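PDB 4XKY: dihydrodipicolinate synthase from Bacteroides thetaiotaomicron, which probably catalyses Schiff-base aldolase or lyase chemistry on pyruvate, as a dihydrodipicolinate synthase or N-acetylneuraminate lyase of the DapA family. Local coordinates for residues P11-L16 with G270-Y275; G26-I31 with C67-G72; I31-A36 with M214-Y219. One frame throughout, in Å; residues are numbered along the deposited sequence.

Interaction 1 (P11-L16 with G270-Y275); sequences PLVTPL and GICSDY
The loop that follows the first strand of the TIM barrel, 7-8, meets the connection between the C-terminal helices 257-268 and 285-298. Neither segment pairs as a sheet; a hydroxyl, a water and a small apolar patch join them. The direct hydrogen bond between the two segments comes from S273. Its OG stands anti to its own backbone N (chi1 172°), beside the carbonyl carbon, and so faces L16. It donates to L16 O over 2.6 Å and meets the carbonyl almost along the C=O axis, at 171°. The same OG accepts Y275 N at 3.0 Å, with a nearly straight N-H (165°). This is an ST turn. The hydroxyl thus accepts from its own turn and donates to L16 O, two bonds that together fix its rotation. The CB of Y275 packs beside the L16 carbonyl, and the tyrosine ring lies obliquely against L16 CB. One water fills the angle between the two backbones. It accepts from L16 N at 2.9 Å and donates to S273 O at 2.7 Å and to Y275 O at 2.8 Å. K263 of helix 257-268 also reaches this edge and bonds T14 O and Y275 O. Further back along the loop the chemistry turns apolar. C272 packs CB on P15 CB at 3.9 Å; its SG, tucked over its own backbone, goes on to V13 CG2 at 4.2 Å. L30 of helix 24-36 and L262 and L266 of helix 257-268 also touch V13. The V13 side chain lies about 4 Å, nearest atoms, from that of T48, a predicted pyruvate-binding residue.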
loop_
_atom_site.group_PDB
_atom_site.type_symbol
_atom_site.label_atom_id
_atom_site.label_comp_id
_atom_site.label_asym_id
_atom_site.label_seq_id
_atom_site.Cartn_x
_atom_site.Cartn_y
_atom_site.Cartn_z
ATOM N N PRO A 11 -26.412 5.539 7.519
ATOM C CA PRO A 11 -25.618 6.679 7.131
ATOM C C PRO A 11 -26.351 7.379 5.992
ATOM O O PRO A 11 -26.324 6.923 4.834
ATOM C CB PRO A 11 -24.299 6.047 6.660
ATOM C CG PRO A 11 -24.710 4.717 6.104
ATOM C CD PRO A 11 -26.008 4.324 6.800
ATOM N N LEU A 12 -27.044 8.459 6.331
ATOM C CA LEU A 12 -27.820 9.181 5.339
ATOM C C LEU A 12 -26.958 9.699 4.194
ATOM O O LEU A 12 -25.856 10.173 4.402
ATOM C CB LEU A 12 -28.564 10.358 5.961
ATOM C CG LEU A 12 -29.910 10.080 6.629
ATOM C CD1 LEU A 12 -29.695 9.148 7.794
ATOM C CD2 LEU A 12 -30.506 11.366 7.151
ATOM N N VAL A 13 -27.493 9.626 2.974
ATOM C CA VAL A 13 -26.965 10.411 1.880
ATOM C C VAL A 13 -27.258 11.875 2.203
ATOM O O VAL A 13 -28.161 12.177 3.008
ATOM C CB VAL A 13 -27.559 10.010 0.501
ATOM C CG1 VAL A 13 -27.246 8.559 0.171
ATOM C CG2 VAL A 13 -29.052 10.196 0.449
ATOM N N THR A 14 -26.443 12.765 1.639
ATOM C CA THR A 14 -26.665 14.194 1.719
ATOM C C THR A 14 -27.322 14.513 0.382
ATOM O O THR A 14 -26.653 14.569 -0.632
ATOM C CB THR A 14 -25.346 14.980 1.938
ATOM O OG1 THR A 14 -24.700 14.543 3.157
ATOM C CG2 THR A 14 -25.624 16.485 2.015
ATOM N N PRO A 15 -28.656 14.643 0.360
ATOM C CA PRO A 15 -29.333 14.914 -0.921
ATOM C C PRO A 15 -29.045 16.321 -1.378
ATOM O O PRO A 15 -29.045 17.247 -0.561
ATOM C CB PRO A 15 -30.811 14.720 -0.620
ATOM C CG PRO A 15 -30.929 14.375 0.821
ATOM C CD PRO A 15 -29.593 14.566 1.488
ATOM N N LEU A 16 -28.752 16.443 -2.666
ATOM C CA LEU A 16 -28.298 17.674 -3.292
ATOM C C LEU A 16 -29.156 18.058 -4.490
ATOM O O LEU A 16 -29.632 17.189 -5.235
ATOM C CB LEU A 16 -26.886 17.454 -3.793
ATOM C CG LEU A 16 -25.881 17.082 -2.717
ATOM C CD1 LEU A 16 -24.550 16.856 -3.417
ATOM C CD2 LEU A 16 -25.789 18.186 -1.658
ATOM N N GLY A 270 -38.439 7.771 -5.898
ATOM C CA GLY A 270 -39.242 8.943 -5.497
ATOM C C GLY A 270 -38.837 9.588 -4.170
ATOM O O GLY A 270 -39.538 10.436 -3.652
ATOM N N ILE A 271 -37.698 9.207 -3.605
ATOM C CA ILE A 271 -37.320 9.689 -2.257
ATOM C C ILE A 271 -36.559 11.017 -2.297
ATOM O O ILE A 271 -36.989 11.993 -1.688
ATOM C CB ILE A 271 -36.538 8.617 -1.483
ATOM C CG1 ILE A 271 -37.455 7.418 -1.207
ATOM C CG2 ILE A 271 -35.999 9.169 -0.158
ATOM C CD1 ILE A 271 -36.740 6.076 -1.194
ATOM N N CYS A 272 -35.448 11.072 -3.026
ATOM C CA CYS A 272 -34.689 12.309 -3.111
ATOM C C CYS A 272 -33.895 12.434 -4.405
ATOM O O CYS A 272 -33.874 11.535 -5.225
ATOM C CB CYS A 272 -33.769 12.469 -1.885
ATOM S SG CYS A 272 -32.425 11.264 -1.796
ATOM N N SER A 273 -33.280 13.590 -4.582
ATOM C CA SER A 273 -32.475 13.868 -5.753
ATOM C C SER A 273 -31.315 12.893 -5.843
ATOM O O SER A 273 -30.730 12.477 -4.834
ATOM C CB SER A 273 -31.924 15.279 -5.689
ATOM O OG SER A 273 -31.002 15.499 -6.735
ATOM N N ASP A 274 -30.988 12.524 -7.064
ATOM C CA ASP A 274 -29.813 11.683 -7.290
ATOM C C ASP A 274 -28.555 12.482 -7.527
ATOM O O ASP A 274 -27.502 11.906 -7.843
ATOM C CB ASP A 274 -30.047 10.746 -8.488
ATOM C CG ASP A 274 -30.554 11.483 -9.725
ATOM O OD1 ASP A 274 -30.837 12.704 -9.667
ATOM O OD2 ASP A 274 -30.656 10.839 -10.779
ATOM N N TYR A 275 -28.617 13.801 -7.395
ATOM C CA TYR A 275 -27.434 14.617 -7.754
ATOM C C TYR A 275 -26.210 14.258 -6.896
ATOM O O TYR A 275 -26.334 14.112 -5.673
ATOM C CB TYR A 275 -27.729 16.134 -7.634
ATOM C CG TYR A 275 -26.708 16.970 -8.370
ATOM C CD1 TYR A 275 -26.888 17.285 -9.708
ATOM C CD2 TYR A 275 -25.545 17.415 -7.734
ATOM C CE1 TYR A 275 -25.960 18.032 -10.383
ATOM C CE2 TYR A 275 -24.599 18.139 -8.418
ATOM C CZ TYR A 275 -24.836 18.450 -9.736
ATOM O OH TYR A 275 -23.960 19.177 -10.463
HETATM O O HOH W 1 -28.633 13.960 -4.127
#

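Interaction 2 (G26-I31 with C67-G72); sequences GLQRLI and CRIAKG
I69 is the centre of the contact and meets three side chains of helix segment 26-31. Its CD1 reaches L27 CD2 at 3.9 Å. Its CG2 lies against I31 CG2 at 4.1 Å, and I31 CD1 touches the same methyl. Both isoleucines hold CG2 anti to the backbone N, so each turns that branch to the other and the two side chains cross obliquely. The aliphatic part of Q28 crosses I69 at about a right angle and covers it on the outer side. The extended Q28 chain ends beside R68. Its amide comes to the edge of the R68 guanidinium, close to that plane, with the two planes 72° apart.

R68 is bent at chi3 (58°), which folds the guanidinium back toward Q28. N65, one turn earlier on helix 56-70, holds R68 NH2 by a hydrogen bond. Just after I69 the helix ends: K71 leaves it with positive phi, and its NZ curls back to donate to I69 O at 2.9 Å. R73 also bonds I69 O and A70 O, so these last carbonyls are well served. L27 packs further on M62, N65 and T66 of helix 56-70, and I31 on T66. I31 and A70 both reach L42 of strand 42-44. These are the first two helices of the TIM barrel, side by side outside their strands.

The contact is therefore apolar on its inner side and polar at its outer edge; no clear hydrogen bond crosses it, so the inner part probably rests on van der Waals packing of branched side chains.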
loop_
_atom_site.group_PDB
_atom_site.type_symbol
_atom_site.label_atom_id
_atom_site.label_comp_id
_atom_site.label_asym_id
_atom_site.label_seq_id
_atom_site.Cartn_x
_atom_site.Cartn_y
_atom_site.Cartn_z
ATOM N N GLY A 26 -36.182 16.550 -0.496
ATOM C CA GLY A 26 -35.722 15.163 -0.545
ATOM C C GLY A 26 -35.265 14.662 0.800
ATOM O O GLY A 26 -35.597 13.563 1.191
ATOM N N LEU A 27 -34.509 15.482 1.517
ATOM C CA LEU A 27 -34.038 15.111 2.850
ATOM C C LEU A 27 -35.192 14.831 3.825
ATOM O O LEU A 27 -35.143 13.872 4.578
ATOM C CB LEU A 27 -33.158 16.207 3.405
ATOM C CG LEU A 27 -32.683 15.991 4.828
ATOM C CD1 LEU A 27 -31.786 14.788 4.939
ATOM C CD2 LEU A 27 -31.943 17.229 5.233
ATOM N N GLN A 28 -36.223 15.669 3.804
ATOM C CA GLN A 28 -37.437 15.412 4.586
ATOM C C GLN A 28 -38.076 14.097 4.201
ATOM O O GLN A 28 -38.370 13.289 5.072
ATOM C CB GLN A 28 -38.443 16.542 4.426
ATOM C CG GLN A 28 -37.920 17.821 5.064
ATOM C CD GLN A 28 -38.728 19.072 4.768
ATOM O OE1 GLN A 28 -39.717 19.036 4.033
ATOM N NE2 GLN A 28 -38.312 20.190 5.368
ATOM N N ARG A 29 -38.264 13.857 2.907
ATOM C CA ARG A 29 -38.831 12.569 2.490
ATOM C C ARG A 29 -37.944 11.419 2.948
ATOM O O ARG A 29 -38.460 10.403 3.402
ATOM C CB ARG A 29 -39.069 12.471 0.981
ATOM C CG ARG A 29 -40.341 13.154 0.488
ATOM C CD ARG A 29 -40.574 12.875 -0.995
ATOM N NE ARG A 29 -39.522 13.497 -1.804
ATOM C CZ ARG A 29 -39.554 14.745 -2.258
ATOM N NH1 ARG A 29 -40.606 15.533 -2.028
ATOM N NH2 ARG A 29 -38.547 15.202 -2.976
ATOM N N LEU A 30 -36.620 11.576 2.825
ATOM C CA LEU A 30 -35.691 10.509 3.221
ATOM C C LEU A 30 -35.836 10.196 4.697
ATOM O O LEU A 30 -35.954 9.034 5.076
ATOM C CB LEU A 30 -34.243 10.893 2.894
ATOM C CG LEU A 30 -33.109 9.947 3.302
ATOM C CD1 LEU A 30 -33.203 8.588 2.629
ATOM C CD2 LEU A 30 -31.755 10.577 3.012
ATOM N N ILE A 31 -35.830 11.230 5.531
ATOM C CA ILE A 31 -35.909 11.029 6.969
ATOM C C ILE A 31 -37.259 10.453 7.433
ATOM O O ILE A 31 -37.279 9.597 8.315
ATOM C CB ILE A 31 -35.543 12.309 7.749
ATOM C CG1 ILE A 31 -34.052 12.617 7.572
ATOM C CG2 ILE A 31 -35.875 12.154 9.239
ATOM C CD1 ILE A 31 -33.686 14.030 7.964
ATOM N N CYS A 67 -31.423 17.738 12.114
ATOM C CA CYS A 67 -31.910 17.855 13.492
ATOM C C CYS A 67 -33.299 18.492 13.509
ATOM O O CYS A 67 -34.164 18.009 14.215
ATOM C CB CYS A 67 -30.966 18.656 14.360
ATOM S SG CYS A 67 -29.328 17.951 14.578
ATOM N N ARG A 68 -33.522 19.531 12.701
ATOM C CA ARG A 68 -34.838 20.176 12.619
ATOM C C ARG A 68 -35.909 19.168 12.235
ATOM O O ARG A 68 -36.955 19.064 12.890
ATOM C CB ARG A 68 -34.843 21.318 11.590
ATOM C CG ARG A 68 -36.228 21.938 11.372
ATOM C CD ARG A 68 -36.281 23.057 10.331
ATOM N NE ARG A 68 -35.804 22.592 9.035
ATOM C CZ ARG A 68 -36.497 21.837 8.185
ATOM N NH1 ARG A 68 -37.736 21.443 8.449
ATOM N NH2 ARG A 68 -35.927 21.473 7.052
ATOM N N ILE A 69 -35.636 18.416 11.174
ATOM C CA ILE A 69 -36.637 17.516 10.597
ATOM C C ILE A 69 -36.905 16.319 11.502
ATOM O O ILE A 69 -38.041 15.894 11.645
ATOM C CB ILE A 69 -36.227 17.019 9.188
ATOM C CG1 ILE A 69 -36.121 18.200 8.229
ATOM C CG2 ILE A 69 -37.231 15.983 8.661
ATOM C CD1 ILE A 69 -35.358 17.882 6.957
ATOM N N ALA A 70 -35.867 15.769 12.108
ATOM C CA ALA A 70 -36.050 14.621 12.987
ATOM C C ALA A 70 -36.885 14.961 14.214
ATOM O O ALA A 70 -37.551 14.080 14.738
ATOM C CB ALA A 70 -34.718 14.077 13.436
ATOM N N LYS A 71 -36.814 16.215 14.683
ATOM C CA LYS A 71 -37.680 16.702 15.775
ATOM C C LYS A 71 -37.590 15.796 16.989
ATOM O O LYS A 71 -38.609 15.398 17.516
ATOM C CB LYS A 71 -39.155 16.686 15.336
ATOM C CG LYS A 71 -39.747 17.968 14.795
ATOM C CD LYS A 71 -41.232 17.751 14.452
ATOM C CE LYS A 71 -41.487 17.005 13.130
ATOM N NZ LYS A 71 -40.535 17.282 11.995
ATOM N N GLY A 72 -36.399 15.399 17.394
ATOM C CA GLY A 72 -36.236 14.544 18.589
ATOM C C GLY A 72 -36.781 13.118 18.537
ATOM O O GLY A 72 -36.596 12.360 19.491
#

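Interaction 3 (I31-A36 with M214-Y219); sequences IEHLIA and MFPELY. With ACT (acetate ion), chain E.
P216, H33 and L34 carry this contact. P216 is the first residue of helix 216-227 and presents its ring to helix 24-36. H33 sets CG anti to its backbone N (chi1 168°), and this swings the imidazole across to P216. P216 CG stands over one face of that ring, 4.1 Å from its centroid and 20° off the normal, a CH-pi contact. The ring edge does different work. H33 NE2 donates to M214 O at 2.9 Å. M214 O lies in the imidazole plane, yet the donor sits well above the carbonyl plane and the N-H angle is bent to 143°. L34 adds CD2 against P216 CB at 4.2 Å. An acetate, probably from the crystallisation liquor, occupies the helix N-terminus, where E217 N donates to its O at 3.2 Å and L218 N to its OXT at 3.3 Å.

Helix 24-36 is thus joined to the segment that leads from strand 206-207 into helix 216-227, so the barrel's first and last helices meet where the helix ring closes. M214 packs on helix 257-268, F215 on helix 285-298, and L34 on L12 of the loop after strand 7-8.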
loop_
_atom_site.group_PDB
_atom_site.type_symbol
_atom_site.label_atom_id
_atom_site.label_comp_id
_atom_site.label_asym_id
_atom_site.label_seq_id
_atom_site.Cartn_x
_atom_site.Cartn_y
_atom_site.Cartn_z
ATOM N N ILE A 31 -35.830 11.230 5.531
ATOM C CA ILE A 31 -35.909 11.029 6.969
ATOM C C ILE A 31 -37.259 10.453 7.433
ATOM O O ILE A 31 -37.279 9.597 8.315
ATOM C CB ILE A 31 -35.543 12.309 7.749
ATOM C CG1 ILE A 31 -34.052 12.617 7.572
ATOM C CG2 ILE A 31 -35.875 12.154 9.239
ATOM C CD1 ILE A 31 -33.686 14.030 7.964
ATOM N N GLU A 32 -38.371 10.908 6.863
ATOM C CA GLU A 32 -39.665 10.307 7.170
ATOM C C GLU A 32 -39.643 8.831 6.766
ATOM O O GLU A 32 -40.101 7.986 7.500
ATOM C CB GLU A 32 -40.821 11.036 6.464
ATOM C CG GLU A 32 -41.081 12.477 6.927
ATOM C CD GLU A 32 -41.326 12.607 8.424
ATOM O OE1 GLU A 32 -41.816 11.632 9.031
ATOM O OE2 GLU A 32 -41.016 13.671 9.012
ATOM N N HIS A 33 -39.084 8.528 5.600
ATOM C CA HIS A 33 -39.016 7.149 5.083
ATOM C C HIS A 33 -38.209 6.249 6.037
ATOM O O HIS A 33 -38.586 5.114 6.306
ATOM C CB HIS A 33 -38.406 7.227 3.679
ATOM C CG HIS A 33 -37.986 5.927 3.072
ATOM N ND1 HIS A 33 -38.883 4.984 2.616
ATOM C CD2 HIS A 33 -36.758 5.476 2.718
ATOM C CE1 HIS A 33 -38.227 3.986 2.054
ATOM N NE2 HIS A 33 -36.935 4.260 2.101
ATOM N N LEU A 34 -37.118 6.775 6.589
ATOM C CA LEU A 34 -36.315 5.991 7.522
ATOM C C LEU A 34 -37.033 5.771 8.844
ATOM O O LEU A 34 -37.033 4.651 9.384
ATOM C CB LEU A 34 -34.951 6.630 7.748
ATOM C CG LEU A 34 -34.078 6.685 6.494
ATOM C CD1 LEU A 34 -32.834 7.493 6.774
ATOM C CD2 LEU A 34 -33.683 5.311 6.020
ATOM N N ILE A 35 -37.668 6.823 9.357
ATOM C CA ILE A 35 -38.352 6.724 10.643
ATOM C C ILE A 35 -39.478 5.698 10.569
ATOM O O ILE A 35 -39.548 4.791 11.396
ATOM C CB ILE A 35 -38.904 8.076 11.096
ATOM C CG1 ILE A 35 -37.738 8.968 11.510
ATOM C CG2 ILE A 35 -39.879 7.902 12.261
ATOM C CD1 ILE A 35 -38.095 10.406 11.801
ATOM N N ALA A 36 -40.334 5.831 9.556
ATOM C CA ALA A 36 -41.445 4.903 9.349
ATOM C C ALA A 36 -40.926 3.499 9.100
ATOM O O ALA A 36 -41.623 2.523 9.344
ATOM C CB ALA A 36 -42.315 5.347 8.177
ATOM N N MET A 214 -32.571 3.055 1.194
ATOM C CA MET A 214 -33.547 2.640 0.179
ATOM C C MET A 214 -34.643 1.778 0.805
ATOM O O MET A 214 -35.820 2.016 0.552
ATOM C CB MET A 214 -32.907 1.803 -0.945
ATOM C CG MET A 214 -31.808 2.470 -1.776
ATOM S SD MET A 214 -31.109 1.336 -3.005
ATOM C CE MET A 214 -30.073 0.258 -2.024
ATOM N N PHE A 215 -34.235 0.791 1.614
ATOM C CA PHE A 215 -35.121 -0.281 2.111
ATOM C C PHE A 215 -34.902 -0.485 3.600
ATOM O O PHE A 215 -34.336 -1.488 4.003
ATOM C CB PHE A 215 -34.841 -1.614 1.376
ATOM C CG PHE A 215 -34.881 -1.493 -0.124
ATOM C CD1 PHE A 215 -36.048 -1.104 -0.762
ATOM C CD2 PHE A 215 -33.755 -1.766 -0.888
ATOM C CE1 PHE A 215 -36.090 -0.974 -2.135
ATOM C CE2 PHE A 215 -33.779 -1.622 -2.250
ATOM C CZ PHE A 215 -34.953 -1.232 -2.878
ATOM N N PRO A 216 -35.330 0.478 4.428
ATOM C CA PRO A 216 -35.055 0.370 5.869
ATOM C C PRO A 216 -35.651 -0.897 6.479
ATOM O O PRO A 216 -35.023 -1.537 7.318
ATOM C CB PRO A 216 -35.728 1.613 6.461
ATOM C CG PRO A 216 -36.563 2.189 5.360
ATOM C CD PRO A 216 -35.932 1.770 4.078
ATOM N N GLU A 217 -36.842 -1.279 6.037
ATOM C CA GLU A 217 -37.504 -2.448 6.624
ATOM C C GLU A 217 -36.754 -3.738 6.410
ATOM O O GLU A 217 -36.735 -4.587 7.290
ATOM C CB GLU A 217 -38.928 -2.603 6.091
ATOM C CG GLU A 217 -39.797 -1.466 6.583
ATOM C CD GLU A 217 -41.233 -1.522 6.112
ATOM O OE1 GLU A 217 -41.598 -2.451 5.350
ATOM O OE2 GLU A 217 -41.999 -0.622 6.524
ATOM N N LEU A 218 -36.193 -3.912 5.216
ATOM C CA LEU A 218 -35.401 -5.090 4.936
ATOM C C LEU A 218 -34.234 -5.178 5.923
ATOM O O LEU A 218 -33.968 -6.245 6.456
ATOM C CB LEU A 218 -34.872 -5.073 3.500
ATOM C CG LEU A 218 -33.676 -5.995 3.222
ATOM C CD1 LEU A 218 -34.069 -7.457 3.329
ATOM C CD2 LEU A 218 -33.116 -5.728 1.837
ATOM N N TYR A 219 -33.529 -4.074 6.171
ATOM C CA TYR A 219 -32.340 -4.173 7.006
ATOM C C TYR A 219 -32.708 -4.339 8.477
ATOM O O TYR A 219 -32.013 -5.033 9.218
ATOM C CB TYR A 219 -31.421 -2.979 6.793
ATOM C CG TYR A 219 -30.824 -3.009 5.425
ATOM C CD1 TYR A 219 -29.593 -3.599 5.192
ATOM C CD2 TYR A 219 -31.519 -2.518 4.354
ATOM C CE1 TYR A 219 -29.060 -3.656 3.925
ATOM C CE2 TYR A 219 -30.994 -2.577 3.077
ATOM C CZ TYR A 219 -29.764 -3.150 2.874
ATOM O OH TYR A 219 -29.231 -3.198 1.609
HETATM C C ACT E . -38.430 -1.316 2.647
HETATM O O ACT E . -38.282 -0.300 3.370
HETATM O OXT ACT E . -37.744 -2.344 2.819
HETATM C CH3 ACT E . -39.451 -1.342 1.535
#

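How the interactions relate
All three contacts are grouped around helix 24-36. Interactions 2 and 3 use it directly, in successive turns that share I31, and reach the second and the last barrel helix. Interaction 1 does not include the helix but lies against it: R29 probably bonds I271 O, C272 packs on G26, and L12 packs on I31 and L34. Interactions 1 and 2 are largely buried, though 2 has an exposed arginine; interaction 3 is only partly buried, with an acetate beside it. Their chemistry differs accordingly. Interaction 1 relies on backbone carbonyls, a serine and a water with a small apolar patch, interaction 2 on branched apolar side chains, and interaction 3 on one imidazole and a proline.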